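Local coordinates for protein esterase (Xanthomonas oryzae pv. oryzae, PDB 3H2G) that degrades rice cell wall material as an esterase, a virulence-linked activity of the pathogen Xanthomonas oryzae, at residues Tyr138-Ser143 with His244-Ile249; Gly231-Ser236 with Pro267-Lys272. All blocks are in the same frame, centred on the assembly; numbering follows the deposited sequence.

Contact 1 of 2, residues Tyr138-Ser143 with His244-Ile249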
ATOM      1  N   TYR A 138       6.771  -8.220   1.325  1.00  4.68           N
ATOM      2  CA  TYR A 138       5.744  -7.523   2.089  1.00  4.20           C
ATOM      3  C   TYR A 138       6.353  -6.539   3.096  1.00  4.67           C
ATOM      4  O   TYR A 138       7.235  -6.898   3.870  1.00  4.70           O
ATOM      5  CB  TYR A 138       4.878  -8.567   2.809  1.00  4.38           C
ATOM      6  CG  TYR A 138       3.683  -8.029   3.566  1.00  5.04           C
ATOM      7  CD1 TYR A 138       2.763  -7.179   2.953  1.00  5.92           C
ATOM      8  CD2 TYR A 138       3.446  -8.414   4.886  1.00  4.26           C
ATOM      9  CE1 TYR A 138       1.632  -6.727   3.637  1.00  5.76           C
ATOM     10  CE2 TYR A 138       2.318  -7.968   5.578  1.00  4.29           C
ATOM     11  CZ  TYR A 138       1.417  -7.126   4.948  1.00  5.52           C
ATOM     12  OH  TYR A 138       0.306  -6.679   5.631  1.00  5.01           O
ATOM     13  N   LEU A 139       5.882  -5.293   3.057  1.00  5.25           N
ATOM     14  CA  LEU A 139       6.338  -4.239   3.963  1.00  5.54           C
ATOM     15  C   LEU A 139       7.832  -3.916   3.888  1.00  7.00           C
ATOM     16  O   LEU A 139       8.430  -3.458   4.869  1.00  6.46           O
ATOM     17  CB  LEU A 139       5.944  -4.590   5.404  1.00  6.37           C
ATOM     18  CG  LEU A 139       4.426  -4.673   5.619  1.00  6.81           C
ATOM     19  CD1 LEU A 139       4.115  -5.231   7.005  1.00  8.44           C
ATOM     20  CD2 LEU A 139       3.815  -3.289   5.442  1.00  8.31           C
ATOM     21  N   HIS A 140       8.422  -4.146   2.717  1.00  5.58           N
ATOM     22  CA  HIS A 140       9.835  -3.861   2.489  1.00  5.98           C
ATOM     23  C   HIS A 140       9.917  -2.505   1.785  1.00  4.23           C
ATOM     24  O   HIS A 140       9.691  -2.403   0.580  1.00  5.41           O
ATOM     25  CB  HIS A 140      10.460  -4.949   1.609  1.00  5.86           C
ATOM     26  CG  HIS A 140      11.923  -4.760   1.363  1.00  6.54           C
ATOM     27  ND1 HIS A 140      12.459  -4.670   0.096  1.00  8.19           N
ATOM     28  CD2 HIS A 140      12.967  -4.652   2.220  1.00  7.80           C
ATOM     29  CE1 HIS A 140      13.768  -4.514   0.184  1.00  8.19           C
ATOM     30  NE2 HIS A 140      14.102  -4.500   1.462  1.00  6.36           N
ATOM     31  N   SER A 141      10.237  -1.469   2.553  1.00  5.32           N
ATOM     32  CA  SER A 141      10.318  -0.106   2.039  1.00  4.81           C
ATOM     33  C   SER A 141      11.056   0.073   0.716  1.00  5.41           C
ATOM     34  O   SER A 141      10.538   0.703  -0.209  1.00  4.85           O
ATOM     35  CB  SER A 141      10.950   0.806   3.096  1.00  4.86           C
ATOM     36  OG  SER A 141      10.235   0.735   4.318  1.00  7.04           O
ATOM     37  N   ALA A 142      12.261  -0.479   0.620  1.00  5.81           N
ATOM     38  CA  ALA A 142      13.063  -0.328  -0.590  1.00  6.35           C
ATOM     39  C   ALA A 142      12.422  -0.833  -1.879  1.00  5.52           C
ATOM     40  O   ALA A 142      12.409  -0.116  -2.880  1.00  6.26           O
ATOM     41  CB  ALA A 142      14.425  -0.992  -0.398  1.00  5.31           C
ATOM     42  N   SER A 143      11.899  -2.057  -1.868  1.00  5.74           N
ATOM     43  CA  SER A 143      11.289  -2.613  -3.074  1.00  5.17           C
ATOM     44  C   SER A 143       9.870  -2.102  -3.321  1.00  6.42           C
ATOM     45  O   SER A 143       9.385  -2.134  -4.450  1.00  6.06           O
ATOM     46  CB  SER A 143      11.317  -4.150  -3.043  1.00  4.19           C
ATOM     47  OG  SER A 143      10.596  -4.668  -1.943  1.00  7.17           O
ATOM     48  N   HIS A 244      12.248 -14.215   3.535  1.00  6.46           N
ATOM     49  CA  HIS A 244      12.631 -14.284   2.123  1.00  7.88           C
ATOM     50  C   HIS A 244      13.570 -13.133   1.775  1.00  7.26           C
ATOM     51  O   HIS A 244      14.600 -13.316   1.124  1.00  5.74           O
ATOM     52  CB  HIS A 244      11.406 -14.177   1.209  1.00  9.47           C
ATOM     53  CG  HIS A 244      10.536 -15.395   1.193  1.00 13.67           C
ATOM     54  ND1 HIS A 244      11.022 -16.658   0.930  1.00 16.74           N
ATOM     55  CD2 HIS A 244       9.197 -15.532   1.347  1.00 15.06           C
ATOM     56  CE1 HIS A 244      10.020 -17.519   0.921  1.00 19.31           C
ATOM     57  NE2 HIS A 244       8.902 -16.862   1.171  1.00 18.27           N
ATOM     58  N   THR A 245      13.191 -11.939   2.212  1.00  6.98           N
ATOM     59  CA  THR A 245      13.957 -10.731   1.934  1.00  8.25           C
ATOM     60  C   THR A 245      15.320 -10.664   2.616  1.00  8.91           C
ATOM     61  O   THR A 245      16.332 -10.418   1.959  1.00 10.56           O
ATOM     62  CB  THR A 245      13.151  -9.473   2.339  1.00  8.81           C
ATOM     63  OG1 THR A 245      11.884  -9.481   1.666  1.00  8.69           O
ATOM     64  CG2 THR A 245      13.915  -8.199   1.975  1.00  6.67           C
ATOM     65  N   TYR A 246      15.348 -10.890   3.926  1.00  8.57           N
ATOM     66  CA  TYR A 246      16.594 -10.802   4.682  1.00  9.13           C
ATOM     67  C   TYR A 246      17.292 -12.117   4.993  1.00  9.95           C
ATOM     68  O   TYR A 246      18.470 -12.118   5.356  1.00  9.15           O
ATOM     69  CB  TYR A 246      16.360 -10.035   5.987  1.00  8.29           C
ATOM     70  CG  TYR A 246      15.929  -8.608   5.773  1.00  7.14           C
ATOM     71  CD1 TYR A 246      14.583  -8.245   5.849  1.00  5.64           C
ATOM     72  CD2 TYR A 246      16.864  -7.619   5.456  1.00  9.01           C
ATOM     73  CE1 TYR A 246      14.177  -6.934   5.613  1.00  5.14           C
ATOM     74  CE2 TYR A 246      16.468  -6.302   5.219  1.00  8.84           C
ATOM     75  CZ  TYR A 246      15.124  -5.968   5.300  1.00  8.10           C
ATOM     76  OH  TYR A 246      14.731  -4.666   5.067  1.00  7.74           O
ATOM     77  N   LYS A 247      16.566 -13.224   4.867  1.00 10.28           N
ATOM     78  CA  LYS A 247      17.121 -14.550   5.123  1.00 11.40           C
ATOM     79  C   LYS A 247      17.892 -14.605   6.436  1.00 10.94           C
ATOM     80  O   LYS A 247      18.992 -15.161   6.499  1.00 11.28           O
ATOM     81  CB  LYS A 247      18.039 -14.950   3.962  1.00 13.44           C
ATOM     82  CG  LYS A 247      17.306 -15.088   2.634  1.00 17.83           C
ATOM     83  CD  LYS A 247      18.248 -15.442   1.500  1.00 21.20           C
ATOM     84  CE  LYS A 247      17.470 -15.892   0.272  1.00 23.99           C
ATOM     85  NZ  LYS A 247      16.447 -14.893  -0.145  1.00 26.41           N
ATOM     86  N   ASN A 248      17.308 -14.045   7.492  1.00  8.69           N
ATOM     87  CA  ASN A 248      17.985 -14.018   8.783  1.00  8.97           C
ATOM     88  C   ASN A 248      17.107 -14.347   9.986  1.00  6.77           C
ATOM     89  O   ASN A 248      17.457 -14.017  11.116  1.00  7.20           O
ATOM     90  CB  ASN A 248      18.629 -12.643   8.993  1.00  8.37           C
ATOM     91  CG  ASN A 248      17.610 -11.522   9.030  1.00 10.53           C
ATOM     92  OD1 ASN A 248      16.406 -11.752   8.874  1.00  7.28           O
ATOM     93  ND2 ASN A 248      18.085 -10.297   9.239  1.00 10.27           N
ATOM     94  N   ILE A 249      15.972 -14.998   9.757  1.00  6.74           N
ATOM     95  CA  ILE A 249      15.089 -15.336  10.867  1.00  6.11           C
ATOM     96  C   ILE A 249      15.113 -16.820  11.207  1.00  7.49           C
ATOM     97  O   ILE A 249      15.278 -17.190  12.374  1.00  6.50           O
ATOM     98  CB  ILE A 249      13.625 -14.924  10.576  1.00  5.74           C
ATOM     99  CG1 ILE A 249      13.567 -13.436  10.220  1.00  5.98           C
ATOM    100  CG2 ILE A 249      12.762 -15.175  11.811  1.00  5.22           C
ATOM    101  CD1 ILE A 249      12.196 -12.962   9.776  1.00  3.07           C
TER
HETATM  102  O   HOH W   1       9.680  -8.210   3.344  1.00  6.95           O
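His140 swings its imidazole toward the end of helix 231-246 with CG anti to the backbone N (chi1 -178°), while Thr245 turns CG2 back at it by placing that methyl anti to its own N. In this alpha/beta-hydrolase fold the contact joins the N-terminus of helix 141-162, where His140 is the N-cap residue, to the C-terminus of helix 231-246, which lies in the long connection between strands 198-205 and 328-332, whose regular elements are all helices. The methyl Thr245 CG2 sits over one face of the imidazole, 3.8 Å from the ring centroid, as a CH-pi contact displaced slightly toward the rim. The same methyl also lies over one face of the Tyr246 ring, again offset toward the rim, so that it faces both rings. Tyr246 comes to the edge of the imidazole instead: its OH lies near the imidazole plane, 3.3 Å from His140 CD2. The two rings meet obliquely, their planes at 78°, and their centroids are 5.8 Å apart. His140 ND1 is hydrogen-bonded to Ser143 OG at 2.8 Å, which fixes the rotation of the ring against the first turn of helix 141-162. No direct hydrogen bond crosses between the two segments, but polar atoms are linked indirectly. Asn317 serves both sides, its OD1 bonded to Ser141 N and its ND2 to Tyr246 OH. Thr245 OG1 also bonds to Ala241 O one turn back in its helix. One water completes the link between the segments, donating to Tyr138 O at 2.8 Å and lying 3.0 Å from Thr245 OG1.

Contact 2 of 2, residues Gly231-Ser236 with Pro267-Lys272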
ATOM      1  N   GLY A 231      -4.474 -10.264  12.732  1.00  8.61           N
ATOM      2  CA  GLY A 231      -3.085 -10.398  13.143  1.00  8.23           C
ATOM      3  C   GLY A 231      -2.345 -11.665  12.753  1.00  7.87           C
ATOM      4  O   GLY A 231      -1.164 -11.609  12.398  1.00  7.85           O
ATOM      5  N   ILE A 232      -3.010 -12.813  12.826  1.00  7.10           N
ATOM      6  CA  ILE A 232      -2.345 -14.060  12.467  1.00  7.99           C
ATOM      7  C   ILE A 232      -1.991 -14.080  10.982  1.00  7.52           C
ATOM      8  O   ILE A 232      -0.903 -14.513  10.604  1.00  7.60           O
ATOM      9  CB  ILE A 232      -3.220 -15.279  12.824  1.00  9.27           C
ATOM     10  CG1 ILE A 232      -3.330 -15.384  14.349  1.00 13.24           C
ATOM     11  CG2 ILE A 232      -2.615 -16.557  12.243  1.00  8.94           C
ATOM     12  CD1 ILE A 232      -4.091 -16.589  14.831  1.00 17.11           C
ATOM     13  N   LEU A 233      -2.902 -13.589  10.149  1.00  6.50           N
ATOM     14  CA  LEU A 233      -2.673 -13.544   8.707  1.00  6.90           C
ATOM     15  C   LEU A 233      -1.604 -12.514   8.336  1.00  7.25           C
ATOM     16  O   LEU A 233      -0.640 -12.830   7.640  1.00  6.05           O
ATOM     17  CB  LEU A 233      -3.983 -13.213   7.980  1.00  8.33           C
ATOM     18  CG  LEU A 233      -5.109 -14.250   8.076  1.00  8.17           C
ATOM     19  CD1 LEU A 233      -6.396 -13.668   7.492  1.00  8.84           C
ATOM     20  CD2 LEU A 233      -4.706 -15.517   7.331  1.00  8.87           C
ATOM     21  N   LEU A 234      -1.777 -11.280   8.803  1.00  6.63           N
ATOM     22  CA  LEU A 234      -0.823 -10.213   8.503  1.00  7.74           C
ATOM     23  C   LEU A 234       0.544 -10.470   9.138  1.00  7.28           C
ATOM     24  O   LEU A 234       1.584 -10.211   8.527  1.00  6.33           O
ATOM     25  CB  LEU A 234      -1.385  -8.866   8.973  1.00  7.94           C
ATOM     26  CG  LEU A 234      -2.709  -8.464   8.315  1.00 10.20           C
ATOM     27  CD1 LEU A 234      -3.240  -7.180   8.937  1.00  9.91           C
ATOM     28  CD2 LEU A 234      -2.499  -8.288   6.822  1.00 10.20           C
ATOM     29  N   GLY A 235       0.540 -10.982  10.363  1.00  6.11           N
ATOM     30  CA  GLY A 235       1.791 -11.277  11.037  1.00  6.73           C
ATOM     31  C   GLY A 235       2.545 -12.380  10.315  1.00  6.67           C
ATOM     32  O   GLY A 235       3.766 -12.315  10.166  1.00  5.44           O
ATOM     33  N   SER A 236       1.820 -13.403   9.869  1.00  5.39           N
ATOM     34  CA  SER A 236       2.444 -14.512   9.151  1.00  4.70           C
ATOM     35  C   SER A 236       3.028 -14.036   7.823  1.00  4.86           C
ATOM     36  O   SER A 236       4.134 -14.427   7.448  1.00  4.13           O
ATOM     37  CB  SER A 236       1.426 -15.632   8.917  1.00  5.52           C
ATOM     38  OG  SER A 236       1.022 -16.198  10.158  1.00  7.56           O
ATOM     39  N   PRO A 267       3.797 -21.314   1.647  1.00  7.89           N
ATOM     40  CA  PRO A 267       3.100 -21.310   0.352  1.00  8.08           C
ATOM     41  C   PRO A 267       1.890 -20.372   0.264  1.00  7.12           C
ATOM     42  O   PRO A 267       1.381 -20.116  -0.824  1.00  5.81           O
ATOM     43  CB  PRO A 267       2.688 -22.774   0.177  1.00  8.96           C
ATOM     44  CG  PRO A 267       3.745 -23.519   0.940  1.00 10.48           C
ATOM     45  CD  PRO A 267       3.894 -22.682   2.184  1.00  8.73           C
ATOM     46  N   LEU A 268       1.433 -19.858   1.403  1.00  7.18           N
ATOM     47  CA  LEU A 268       0.268 -18.971   1.429  1.00  6.49           C
ATOM     48  C   LEU A 268       0.572 -17.486   1.242  1.00  6.88           C
ATOM     49  O   LEU A 268      -0.323 -16.703   0.911  1.00  5.54           O
ATOM     50  CB  LEU A 268      -0.470 -19.117   2.763  1.00  7.61           C
ATOM     51  CG  LEU A 268      -1.065 -20.462   3.180  1.00  7.92           C
ATOM     52  CD1 LEU A 268      -1.509 -20.374   4.637  1.00  9.19           C
ATOM     53  CD2 LEU A 268      -2.245 -20.809   2.271  1.00  8.93           C
ATOM     54  N   PHE A 269       1.826 -17.093   1.438  1.00  5.73           N
ATOM     55  CA  PHE A 269       2.169 -15.677   1.369  1.00  5.84           C
ATOM     56  C   PHE A 269       3.292 -15.265   0.421  1.00  5.21           C
ATOM     57  O   PHE A 269       4.447 -15.168   0.831  1.00  5.12           O
ATOM     58  CB  PHE A 269       2.500 -15.197   2.786  1.00  7.56           C
ATOM     59  CG  PHE A 269       1.378 -15.402   3.770  1.00  6.47           C
ATOM     60  CD1 PHE A 269       0.225 -14.624   3.701  1.00  6.74           C
ATOM     61  CD2 PHE A 269       1.467 -16.382   4.756  1.00  7.65           C
ATOM     62  CE1 PHE A 269      -0.827 -14.816   4.599  1.00  7.96           C
ATOM     63  CE2 PHE A 269       0.421 -16.585   5.661  1.00  6.53           C
ATOM     64  CZ  PHE A 269      -0.727 -15.799   5.581  1.00  7.86           C
ATOM     65  N   PRO A 270       2.967 -14.996  -0.856  1.00  4.69           N
ATOM     66  CA  PRO A 270       1.635 -15.054  -1.470  1.00  4.46           C
ATOM     67  C   PRO A 270       1.359 -16.453  -2.009  1.00  5.58           C
ATOM     68  O   PRO A 270       2.270 -17.272  -2.108  1.00  6.11           O
ATOM     69  CB  PRO A 270       1.731 -14.015  -2.581  1.00  5.03           C
ATOM     70  CG  PRO A 270       3.130 -14.203  -3.060  1.00  5.11           C
ATOM     71  CD  PRO A 270       3.922 -14.327  -1.760  1.00  4.67           C
ATOM     72  N   GLY A 271       0.107 -16.723  -2.364  1.00  6.04           N
ATOM     73  CA  GLY A 271      -0.229 -18.038  -2.876  1.00  7.45           C
ATOM     74  C   GLY A 271      -1.508 -18.095  -3.687  1.00  7.54           C
ATOM     75  O   GLY A 271      -1.874 -17.138  -4.368  1.00  7.68           O
ATOM     76  N   LYS A 272      -2.196 -19.228  -3.596  1.00  8.04           N
ATOM     77  CA  LYS A 272      -3.432 -19.456  -4.338  1.00  8.76           C
ATOM     78  C   LYS A 272      -4.691 -18.922  -3.660  1.00  8.15           C
ATOM     79  O   LYS A 272      -5.793 -19.081  -4.186  1.00  7.29           O
ATOM     80  CB  LYS A 272      -3.596 -20.957  -4.599  1.00  9.16           C
ATOM     81  CG  LYS A 272      -2.465 -21.574  -5.410  1.00 12.75           C
ATOM     82  CD  LYS A 272      -2.423 -20.992  -6.814  1.00 15.93           C
ATOM     83  CE  LYS A 272      -1.287 -21.584  -7.630  1.00 19.12           C
ATOM     84  NZ  LYS A 272      -1.260 -21.026  -9.010  1.00 21.25           N
TER
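Phe269 points its ring from the loop between helices 261-264 and 275-280 into the first turns of helix 231-246, a loop-on-helix packing within the insertion between two strands of the alpha/beta-hydrolase sheet. Its CB leads toward the helix, and CG is set anti to the carbonyl carbon (chi1 -58°), which lays the ring against the backbone and side chains of Leu233 and Ser236. Farther out, CD2 of Phe269 lies 4.2 Å from Ser236 C, an atom that stands over one ring face near the rim; Leu268 CB backs the opposite face. The next atom, Phe269 CE2, makes the closest approach, 3.5 Å to Ser236 CB. On the other branch Phe269 CE1 comes within 3.6 Å of Leu233 O, which meets the ring obliquely. At the tip, Phe269 CZ shares that carbonyl and touches Leu233 CD2 more loosely, at 4.4 Å. Leu275 and Met278 of helix 275-280 also pack on Phe269, burying it. Immediately after the ring the peptide bond to Pro270 is cis, and Gly271 then forms backbone hydrogen bonds with Ala90 and Arg92. Ser236 keeps its hydroxyl occupied away from the ring: OG is bonded to Tyr293 OH and donates to Ile232 O at 2.6 Å, a carbonyl that also accepts from Ser236 N at 3.0 Å.

Contact 1 and contact 2 lie with centres about 14 Å apart, at the two ends of one element, helix 231-246. Contact 2 uses its first turns and contact 1 its last. Along the chain the segments alternate: 138-143, 231-236, 244-249, 267-272. They also touch directly, Tyr138 OH packing 3.4 Å from Leu234 CD2, and the ring of Tyr237, the residue after segment 231-236, stacks on Tyr138 and meets Phe269. A single helix, packed at one end against the start of helix 141-162 and at the other against loop 267-272, thus joins the insertion between strands 198-205 and 328-332 to the helical layer of the alpha/beta-hydrolase core.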